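PDB 2IMH: major pilin protein fimA from Silicibacter pomeroyi, which is of unknown function but belongs to the DUF1028 family, with a role as a pilin unproven. Local coordinates for residues Ser109-Ala113 with Ser114-Ser118; Ala130-Glu133 with Ala134-Ser138; Leu196-Lys199 with Ala200-Gly203; Ala206-Ala209 with Arg210-Val214. All coordinates share one frame; numbering follows the deposited sequence.

Contact 1 (Ser109-Ala113 with Ser114-Ser118)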
loop_
_atom_site.group_PDB
_atom_site.type_symbol
_atom_site.label_atom_id
_atom_site.label_comp_id
_atom_site.label_asym_id
_atom_site.label_seq_id
_atom_site.Cartn_x
_atom_site.Cartn_y
_atom_site.Cartn_z
ATOM N N SER A 109 5.447 -2.812 -14.057
ATOM C CA SER A 109 4.086 -2.573 -13.498
ATOM C C SER A 109 2.906 -3.159 -14.265
ATOM O O SER A 109 2.992 -3.408 -15.471
ATOM C CB SER A 109 3.844 -1.069 -13.270
ATOM O OG SER A 109 3.851 -0.340 -14.493
ATOM N N VAL A 110 1.798 -3.371 -13.540
ATOM C CA VAL A 110 0.579 -3.951 -14.090
ATOM C C VAL A 110 -0.644 -3.204 -13.521
ATOM O O VAL A 110 -0.864 -3.219 -12.315
ATOM C CB VAL A 110 0.450 -5.465 -13.714
ATOM C CG1 VAL A 110 -0.850 -6.039 -14.239
ATOM C CG2 VAL A 110 1.655 -6.277 -14.237
ATOM N N THR A 111 -1.423 -2.531 -14.368
ATOM C CA THR A 111 -2.672 -1.935 -13.876
ATOM C C THR A 111 -3.777 -2.985 -13.963
ATOM O O THR A 111 -3.701 -3.914 -14.774
ATOM C CB THR A 111 -3.091 -0.698 -14.679
ATOM O OG1 THR A 111 -3.300 -1.098 -16.044
ATOM C CG2 THR A 111 -1.994 0.386 -14.597
ATOM N N PHE A 112 -4.802 -2.846 -13.132
ATOM C CA PHE A 112 -5.935 -3.761 -13.175
ATOM C C PHE A 112 -7.151 -2.949 -12.740
ATOM O O PHE A 112 -7.004 -1.794 -12.381
ATOM C CB PHE A 112 -5.687 -4.992 -12.289
ATOM C CG PHE A 112 -5.293 -4.661 -10.871
ATOM C CD1 PHE A 112 -6.261 -4.490 -9.894
ATOM C CD2 PHE A 112 -3.948 -4.523 -10.520
ATOM C CE1 PHE A 112 -5.912 -4.179 -8.571
ATOM C CE2 PHE A 112 -3.575 -4.213 -9.204
ATOM C CZ PHE A 112 -4.555 -4.035 -8.229
ATOM N N ALA A 113 -8.366 -3.466 -12.856
ATOM C CA ALA A 113 -9.535 -2.561 -12.796
ATOM C C ALA A 113 -9.503 -1.515 -11.664
ATOM O O ALA A 113 -9.839 -0.337 -11.873
ATOM C CB ALA A 113 -10.829 -3.361 -12.743
ATOM N N SER A 114 -9.083 -1.943 -10.480
ATOM C CA SER A 114 -9.190 -1.115 -9.282
ATOM C C SER A 114 -7.852 -0.895 -8.587
ATOM O O SER A 114 -7.798 -0.802 -7.361
ATOM C CB SER A 114 -10.152 -1.770 -8.298
ATOM O OG SER A 114 -9.596 -2.979 -7.812
ATOM N N GLY A 115 -6.777 -0.791 -9.363
ATOM C CA GLY A 115 -5.450 -0.650 -8.775
ATOM C C GLY A 115 -4.259 -0.864 -9.683
ATOM O O GLY A 115 -4.393 -0.867 -10.909
ATOM N N ILE A 116 -3.097 -1.052 -9.063
ATOM C CA ILE A 116 -1.831 -1.146 -9.804
ATOM C C ILE A 116 -0.809 -1.894 -8.952
ATOM O O ILE A 116 -0.682 -1.644 -7.753
ATOM C CB ILE A 116 -1.308 0.259 -10.252
ATOM C CG1 ILE A 116 -0.074 0.144 -11.161
ATOM C CG2 ILE A 116 -0.993 1.168 -9.042
ATOM C CD1 ILE A 116 0.273 1.458 -11.844
ATOM N N ALA A 117 -0.110 -2.826 -9.587
ATOM C CA ALA A 117 0.972 -3.560 -8.958
ATOM C C ALA A 117 2.266 -3.078 -9.617
ATOM O O ALA A 117 2.279 -2.838 -10.823
ATOM C CB ALA A 117 0.789 -5.031 -9.220
ATOM N N SER A 118 3.339 -2.918 -8.835
ATOM C CA SER A 118 4.653 -2.558 -9.412
ATOM C C SER A 118 5.781 -3.179 -8.618
ATOM O O SER A 118 5.626 -3.492 -7.444
ATOM C CB SER A 118 4.831 -1.040 -9.504
ATOM O OG SER A 118 4.746 -0.416 -8.225
#
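Phe112 and Gly115 face each other as a hydrogen-bonded antiparallel pair at the closed end of a beta hairpin, with Ala113 and Ser114 making the two-residue turn between them. The backbone bonds come in two reciprocal pairs. Phe112 N meets Gly115 O at 3.0 Å, and Gly115 N returns to Phe112 O at 3.2 Å. Farther from the turn, Val110 N to Ala117 O (2.8 Å) is matched by Ala117 N to Val110 O (2.9 Å).

The aromatic contact goes across the strands. With CG set between the backbone N and the carbonyl carbon (chi1 53°), the Phe112 ring leans over its neighbour and lays one face on Gly115, whose CA is 3.8 Å from the ring centroid in a CH-pi contact. The ring occupies space that a CB on Gly115 would have to share. At its far end, CE2 comes obliquely to within 3.2 Å of Ile116 N. With an alanine at Phe112, the backbone of Gly115 would probably lose this aromatic lid and a gap would open beneath helix 126-137.

Apolar contacts of the other face join the non-hydrogen-bonded pairs: Thr111 CG2 touches Ile116 CD1 at 3.7 Å, and Ser109 CB lies beside Ser118 CB.

Strand 108-112 is an outermost strand of the six-stranded sheet, while strand 115-120 also pairs with strand 4-11. Val110 and Phe112 pack on helix 126-137; Ile116, on the other face, meets strands 85-90 and 95-99 of the second sheet.

Contact 2 (Ala130-Glu133 with Ala134-Ser138)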
loop_
_atom_site.group_PDB
_atom_site.type_symbol
_atom_site.label_atom_id
_atom_site.label_comp_id
_atom_site.label_asym_id
_atom_site.label_seq_id
_atom_site.Cartn_x
_atom_site.Cartn_y
_atom_site.Cartn_z
ATOM N N ALA A 130 1.058 -12.672 -11.021
ATOM C CA ALA A 130 0.502 -13.528 -9.959
ATOM C C ALA A 130 -0.097 -12.668 -8.852
ATOM O O ALA A 130 -1.174 -12.975 -8.325
ATOM C CB ALA A 130 1.565 -14.465 -9.377
HETATM N N MSE A 131 0.600 -11.586 -8.515
HETATM C CA MSE A 131 0.105 -10.626 -7.526
HETATM C C MSE A 131 -1.276 -10.089 -7.921
HETATM O O MSE A 131 -2.210 -10.065 -7.120
HETATM C CB MSE A 131 1.094 -9.463 -7.432
HETATM C CG MSE A 131 0.789 -8.503 -6.321
HETATM SE SE MSE A 131 2.182 -7.167 -6.234
HETATM C CE MSE A 131 2.178 -6.989 -4.283
ATOM N N THR A 132 -1.385 -9.643 -9.170
ATOM C CA THR A 132 -2.632 -9.054 -9.686
ATOM C C THR A 132 -3.759 -10.090 -9.717
ATOM O O THR A 132 -4.868 -9.863 -9.204
ATOM C CB THR A 132 -2.387 -8.513 -11.108
ATOM O OG1 THR A 132 -1.396 -7.475 -11.068
ATOM C CG2 THR A 132 -3.670 -7.964 -11.705
ATOM N N GLU A 133 -3.477 -11.238 -10.326
ATOM C CA GLU A 133 -4.455 -12.329 -10.376
ATOM C C GLU A 133 -4.983 -12.666 -8.978
ATOM O O GLU A 133 -6.185 -12.818 -8.792
ATOM C CB GLU A 133 -3.830 -13.575 -11.012
ATOM C CG GLU A 133 -4.752 -14.801 -11.052
ATOM C CD GLU A 133 -4.058 -16.081 -11.532
ATOM O OE1 GLU A 133 -2.827 -16.074 -11.772
ATOM O OE2 GLU A 133 -4.753 -17.116 -11.670
ATOM N N ALA A 134 -4.082 -12.791 -8.002
ATOM C CA ALA A 134 -4.492 -13.105 -6.626
ATOM C C ALA A 134 -5.413 -12.036 -6.043
ATOM O O ALA A 134 -6.437 -12.369 -5.440
ATOM C CB ALA A 134 -3.291 -13.331 -5.733
ATOM N N PHE A 135 -5.079 -10.764 -6.241
ATOM C CA PHE A 135 -5.929 -9.682 -5.736
ATOM C C PHE A 135 -7.315 -9.679 -6.377
ATOM O O PHE A 135 -8.328 -9.613 -5.683
ATOM C CB PHE A 135 -5.278 -8.311 -5.940
ATOM C CG PHE A 135 -6.064 -7.203 -5.337
ATOM C CD1 PHE A 135 -5.937 -6.905 -3.975
ATOM C CD2 PHE A 135 -6.979 -6.488 -6.110
ATOM C CE1 PHE A 135 -6.705 -5.903 -3.408
ATOM C CE2 PHE A 135 -7.736 -5.480 -5.552
ATOM C CZ PHE A 135 -7.605 -5.197 -4.196
ATOM N N VAL A 136 -7.353 -9.757 -7.705
ATOM C CA VAL A 136 -8.623 -9.631 -8.412
ATOM C C VAL A 136 -9.500 -10.874 -8.252
ATOM O O VAL A 136 -10.718 -10.758 -8.201
ATOM C CB VAL A 136 -8.444 -9.226 -9.903
ATOM C CG1 VAL A 136 -7.737 -7.870 -10.001
ATOM C CG2 VAL A 136 -7.689 -10.290 -10.676
ATOM N N ALA A 137 -8.883 -12.050 -8.132
ATOM C CA ALA A 137 -9.642 -13.301 -7.994
ATOM C C ALA A 137 -10.229 -13.507 -6.599
ATOM O O ALA A 137 -11.203 -14.239 -6.441
ATOM C CB ALA A 137 -8.775 -14.489 -8.375
ATOM N N SER A 138 -9.633 -12.875 -5.591
ATOM C CA SER A 138 -10.046 -13.095 -4.212
ATOM C C SER A 138 -11.406 -12.482 -3.917
ATOM O O SER A 138 -11.669 -11.329 -4.278
ATOM C CB SER A 138 -9.020 -12.528 -3.243
ATOM O OG SER A 138 -9.471 -12.685 -1.901
#
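Val136 N donates to Thr132 O at 2.9 Å with an N-H...O angle of 170°, close to straight. The valine CG2 also comes to 3.2 Å from Thr132 O, though this approach is doubtful because Val136 has a second deposited conformer. Three more bonds of the same i to i+4 kind carry the helix past this point. Ala134 N donates to Ala130 O at 2.9 Å, Phe135 N to Met131 O at 3.1 Å, and Ala137 N to Glu133 O at 2.9 Å. The repeat falters at Ser138, the first residue to leave helical backbone angles, whose N makes a weak bond to Ala134 O.

Between the turns the side chains meet backbone more than each other. Ala134 CB rests 3.4 Å from Ala130 O, and Ala137 CB sits 3.1 Å from Glu133 O, so these small methyls lie close against the carbonyls of the preceding turn. Glu133 runs out extended from the exposed side of the helix. The hydroxyl of Thr132 turns back along the chain to bond Leu128 O. Phe135 has CG anti to its own N (chi1 -175°), which carries the ring away from the preceding turn and into the protein.

This is the last part of an amphipathic helix, 126-137. Met131, here selenomethionine, lies on Phe5 and Ile7 of strand 4-11, and Phe135 on Ile7 and Ala9. Thr132 and Val136 look onto strand 108-112, while Ala134 touches Ala152 and Phe135 touches Leu146 of helix 142-155.

Contact 3 (Leu196-Lys199 with Ala200-Gly203)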
loop_
_atom_site.group_PDB
_atom_site.type_symbol
_atom_site.label_atom_id
_atom_site.label_comp_id
_atom_site.label_asym_id
_atom_site.label_seq_id
_atom_site.Cartn_x
_atom_site.Cartn_y
_atom_site.Cartn_z
ATOM N N LEU A 196 -0.314 -9.823 12.671
ATOM C CA LEU A 196 -0.558 -8.480 13.193
ATOM C C LEU A 196 -1.923 -7.976 12.751
ATOM O O LEU A 196 -2.663 -7.366 13.535
ATOM C CB LEU A 196 0.552 -7.523 12.726
ATOM C CG LEU A 196 0.394 -6.022 13.022
ATOM C CD1 LEU A 196 0.231 -5.738 14.519
ATOM C CD2 LEU A 196 1.600 -5.305 12.468
ATOM N N TYR A 197 -2.253 -8.234 11.489
ATOM C CA TYR A 197 -3.560 -7.873 10.948
ATOM C C TYR A 197 -4.711 -8.497 11.757
ATOM O O TYR A 197 -5.676 -7.803 12.091
ATOM C CB TYR A 197 -3.649 -8.241 9.456
ATOM C CG TYR A 197 -5.067 -8.180 8.958
ATOM C CD1 TYR A 197 -5.651 -6.966 8.615
ATOM C CD2 TYR A 197 -5.835 -9.340 8.861
ATOM C CE1 TYR A 197 -6.978 -6.903 8.171
ATOM C CE2 TYR A 197 -7.160 -9.291 8.412
ATOM C CZ TYR A 197 -7.716 -8.068 8.076
ATOM O OH TYR A 197 -9.020 -8.020 7.638
ATOM N N GLN A 198 -4.612 -9.784 12.078
ATOM C CA GLN A 198 -5.665 -10.426 12.860
ATOM C C GLN A 198 -5.799 -9.782 14.232
ATOM O O GLN A 198 -6.924 -9.531 14.709
ATOM C CB GLN A 198 -5.444 -11.936 12.980
ATOM C CG GLN A 198 -5.521 -12.697 11.649
ATOM C CD GLN A 198 -6.796 -12.445 10.857
ATOM O OE1 GLN A 198 -6.777 -12.488 9.629
ATOM N NE2 GLN A 198 -7.904 -12.186 11.547
ATOM N N LYS A 199 -4.670 -9.489 14.860
ATOM C CA LYS A 199 -4.691 -8.872 16.175
ATOM C C LYS A 199 -5.280 -7.458 16.121
ATOM O O LYS A 199 -5.964 -7.031 17.051
ATOM C CB LYS A 199 -3.291 -8.859 16.777
ATOM C CG LYS A 199 -2.852 -10.234 17.290
ATOM C CD LYS A 199 -1.404 -10.206 17.793
ATOM C CE LYS A 199 -1.005 -11.532 18.477
ATOM N NZ LYS A 199 -1.018 -12.740 17.605
ATOM N N ALA A 200 -5.026 -6.753 15.015
ATOM C CA ALA A 200 -5.402 -5.346 14.905
ATOM C C ALA A 200 -6.862 -5.154 14.503
ATOM O O ALA A 200 -7.388 -4.022 14.533
ATOM C CB ALA A 200 -4.458 -4.605 13.941
ATOM N N THR A 201 -7.524 -6.243 14.114
ATOM C CA THR A 201 -8.864 -6.128 13.523
ATOM C C THR A 201 -9.918 -6.990 14.197
ATOM O O THR A 201 -11.016 -7.174 13.651
ATOM C CB THR A 201 -8.862 -6.436 12.017
ATOM O OG1 THR A 201 -8.416 -7.785 11.804
ATOM C CG2 THR A 201 -7.926 -5.467 11.290
ATOM N N THR A 202 -9.597 -7.507 15.384
ATOM C CA THR A 202 -10.513 -8.394 16.099
ATOM C C THR A 202 -10.521 -8.080 17.597
ATOM O O THR A 202 -9.623 -7.392 18.111
ATOM C CB THR A 202 -10.109 -9.882 15.922
ATOM O OG1 THR A 202 -8.815 -10.076 16.499
ATOM C CG2 THR A 202 -10.044 -10.301 14.427
ATOM N N GLY A 203 -11.531 -8.587 18.314
ATOM C CA GLY A 203 -11.490 -8.578 19.782
ATOM C C GLY A 203 -11.404 -7.206 20.441
ATOM O O GLY A 203 -11.894 -6.203 19.892
HETATM O O HOH W 1 -7.089 -8.717 18.917
#
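One face of the Tyr197 ring carries Thr201 OG1, 3.8 Å above the plane and over its centre; Gln198 OE1 lies at the edge, in the plane, though this is doubtful because the glutamine has a second deposited conformer. The threonine methyl shares the approach, with CG2 at 3.6 Å from Tyr197 CE1, and the two side chains cross at about a right angle. Thr201 OG1 gives its hydrogen to Tyr197 O at 2.8 Å, so one residue both lies over the ring and ties to the backbone that bears it. Its chi1 of 61° tucks OG1 between backbone N and carbonyl carbon, facing back along the chain.

All this happens at the C-terminal end of helix 189-200, where the regular amide donors run out and side-chain hydroxyls bond the last carbonyls. Ala200 N still reaches Leu196 O at 2.9 Å. One residue beyond Tyr197, the pattern repeats: Thr202 OG1 donates to Gln198 O at 2.7 Å, an oxygen that also receives a weak bond from Thr201 N. Lys199 O is served by a water instead, which donates to it at 2.8 Å and to Thr202 O at 3.0 Å, bridging the two carbonyls across the bend.

Toward the body of the protein, Tyr197 also touches Glu143, Arg144 and Leu147 of helix 142-155, and Leu196 and Ala200 lie on Leu180 of strand 175-182.

Contact 4 (Ala206-Ala209 with Arg210-Val214)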
loop_
_atom_site.group_PDB
_atom_site.type_symbol
_atom_site.label_atom_id
_atom_site.label_comp_id
_atom_site.label_asym_id
_atom_site.label_seq_id
_atom_site.Cartn_x
_atom_site.Cartn_y
_atom_site.Cartn_z
ATOM N N ALA A 206 -9.915 -4.175 18.398
ATOM C CA ALA A 206 -10.819 -3.631 17.393
ATOM C C ALA A 206 -11.969 -2.864 18.064
ATOM O O ALA A 206 -12.397 -1.808 17.578
ATOM C CB ALA A 206 -11.337 -4.725 16.487
ATOM N N ASP A 207 -12.419 -3.368 19.209
ATOM C CA ASP A 207 -13.482 -2.699 19.974
ATOM C C ASP A 207 -13.040 -1.301 20.423
ATOM O O ASP A 207 -13.808 -0.347 20.324
ATOM C CB ASP A 207 -13.877 -3.529 21.196
ATOM C CG ASP A 207 -14.952 -2.856 22.019
ATOM O OD1 ASP A 207 -16.093 -2.726 21.512
ATOM O OD2 ASP A 207 -14.644 -2.431 23.160
ATOM N N TRP A 208 -11.804 -1.193 20.902
ATOM C CA TRP A 208 -11.229 0.095 21.288
ATOM C C TRP A 208 -11.084 1.013 20.056
ATOM O O TRP A 208 -11.442 2.197 20.088
ATOM C CB TRP A 208 -9.873 -0.113 21.969
ATOM C CG TRP A 208 -9.131 1.171 22.058
ATOM C CD1 TRP A 208 -9.326 2.192 22.954
ATOM C CD2 TRP A 208 -8.078 1.585 21.194
ATOM N NE1 TRP A 208 -8.439 3.221 22.702
ATOM C CE2 TRP A 208 -7.672 2.878 21.613
ATOM C CE3 TRP A 208 -7.455 1.003 20.084
ATOM C CZ2 TRP A 208 -6.654 3.590 20.962
ATOM C CZ3 TRP A 208 -6.452 1.705 19.443
ATOM C CH2 TRP A 208 -6.060 2.988 19.889
ATOM N N ALA A 209 -10.547 0.454 18.968
ATOM C CA ALA A 209 -10.193 1.253 17.780
ATOM C C ALA A 209 -11.420 1.894 17.111
ATOM O O ALA A 209 -11.295 2.891 16.394
ATOM C CB ALA A 209 -9.412 0.391 16.783
ATOM N N ARG A 210 -12.614 1.340 17.340
ATOM C CA ARG A 210 -13.834 1.988 16.814
ATOM C C ARG A 210 -14.357 3.151 17.685
ATOM O O ARG A 210 -15.383 3.767 17.346
ATOM C CB ARG A 210 -14.951 0.970 16.570
ATOM C CG ARG A 210 -15.336 0.215 17.804
ATOM C CD ARG A 210 -16.806 -0.269 17.811
ATOM N NE ARG A 210 -17.127 -0.743 19.161
ATOM C CZ ARG A 210 -17.705 -0.007 20.110
ATOM N NH1 ARG A 210 -18.103 1.240 19.859
ATOM N NH2 ARG A 210 -17.915 -0.533 21.310
ATOM N N GLN A 211 -13.671 3.431 18.798
ATOM C CA GLN A 211 -14.103 4.478 19.729
ATOM C C GLN A 211 -13.230 5.722 19.699
ATOM O O GLN A 211 -13.274 6.532 20.640
ATOM C CB GLN A 211 -14.156 3.935 21.160
ATOM C CG GLN A 211 -15.112 2.771 21.312
ATOM C CD GLN A 211 -15.097 2.200 22.702
ATOM O OE1 GLN A 211 -15.303 2.925 23.680
ATOM N NE2 GLN A 211 -14.830 0.895 22.807
ATOM N N VAL A 212 -12.440 5.868 18.634
ATOM C CA VAL A 212 -11.524 7.004 18.501
ATOM C C VAL A 212 -11.899 7.912 17.304
ATOM O O VAL A 212 -12.561 7.456 16.349
ATOM C CB VAL A 212 -10.053 6.525 18.390
ATOM C CG1 VAL A 212 -9.767 5.522 19.507
ATOM C CG2 VAL A 212 -9.777 5.878 17.019
ATOM N N PRO A 213 -11.477 9.189 17.342
ATOM C CA PRO A 213 -11.783 10.093 16.205
ATOM C C PRO A 213 -11.494 9.528 14.818
ATOM O O PRO A 213 -10.454 8.882 14.588
ATOM C CB PRO A 213 -10.886 11.298 16.467
ATOM C CG PRO A 213 -10.830 11.375 17.976
ATOM C CD PRO A 213 -10.797 9.907 18.441
ATOM N N VAL A 214 -12.433 9.780 13.912
ATOM C CA VAL A 214 -12.312 9.408 12.492
ATOM C C VAL A 214 -12.762 10.603 11.643
ATOM O O VAL A 214 -13.360 11.558 12.166
ATOM C CB VAL A 214 -13.134 8.146 12.143
ATOM C CG1 VAL A 214 -12.601 6.936 12.917
ATOM C CG2 VAL A 214 -14.629 8.353 12.449
HETATM O O HOH W 2 -15.510 -0.479 25.431
HETATM O O HOH W 3 -12.839 4.901 15.505
#
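Asp207 and Arg210 run side by side, pointing the same way, with carboxylate and guanidinium planes 65° apart. Asp207 CG, opposite its backbone N (chi1 179°), helps bring the carboxylate there. Their salt bridge uses one oxygen: Arg210 NH2 meets Asp207 OD1 at 2.9 Å on its syn side, 31° out of the carboxylate plane, while NE adds a weak bond to OD1 at 3.2 Å. Asp207 O lies over a face of the same guanidinium.

Gln211 crosses Asp207 obliquely. Its NE2 donates to Asp207 O at 3.0 Å, nearly in the amide plane but from above the carbonyl plane, and a water links NE2 with Asp207 OD2. Trp208 is also crossed obliquely, by Val212, whose CG1 sits 3.9 Å from Trp208 CZ2.

With an alanine in place of Asp207, Arg210 would probably lose one carboxylate partner, and its guanidinium would be freer to turn.

Arg210 NH2 also forms a salt bridge to Asp223, and Gln211 OE1 accepts from Asp223 N. At the end of helix 203-209, then, one arginine is shared by two acidic groups, an arrangement that would be expected to keep all three charged and that ties the departing chain to the C-terminal segment.

Overall arrangement
The four contacts follow one another along the chain and fall into two pairs. Contacts 1 and 2, with centres 10 Å apart, touch directly: Phe112 CE1 of the hairpin meets Phe135 CD2 of helix 126-137 at 3.5 Å, joining the outer hairpin of the six-stranded sheet to the helix that follows it. Contacts 3 and 4, 13 Å apart between centres, mark the ends of successive helices 189-200 and 203-209 and touch through Thr201 and Ala206. The centre of contact 1 lies about 31 Å from that of contact 4, on opposite sides of the chain's centre. Outermost strand 175-182 packs with contacts 3 and 4, while the first pair lies by 108-112, the opposite outermost strand.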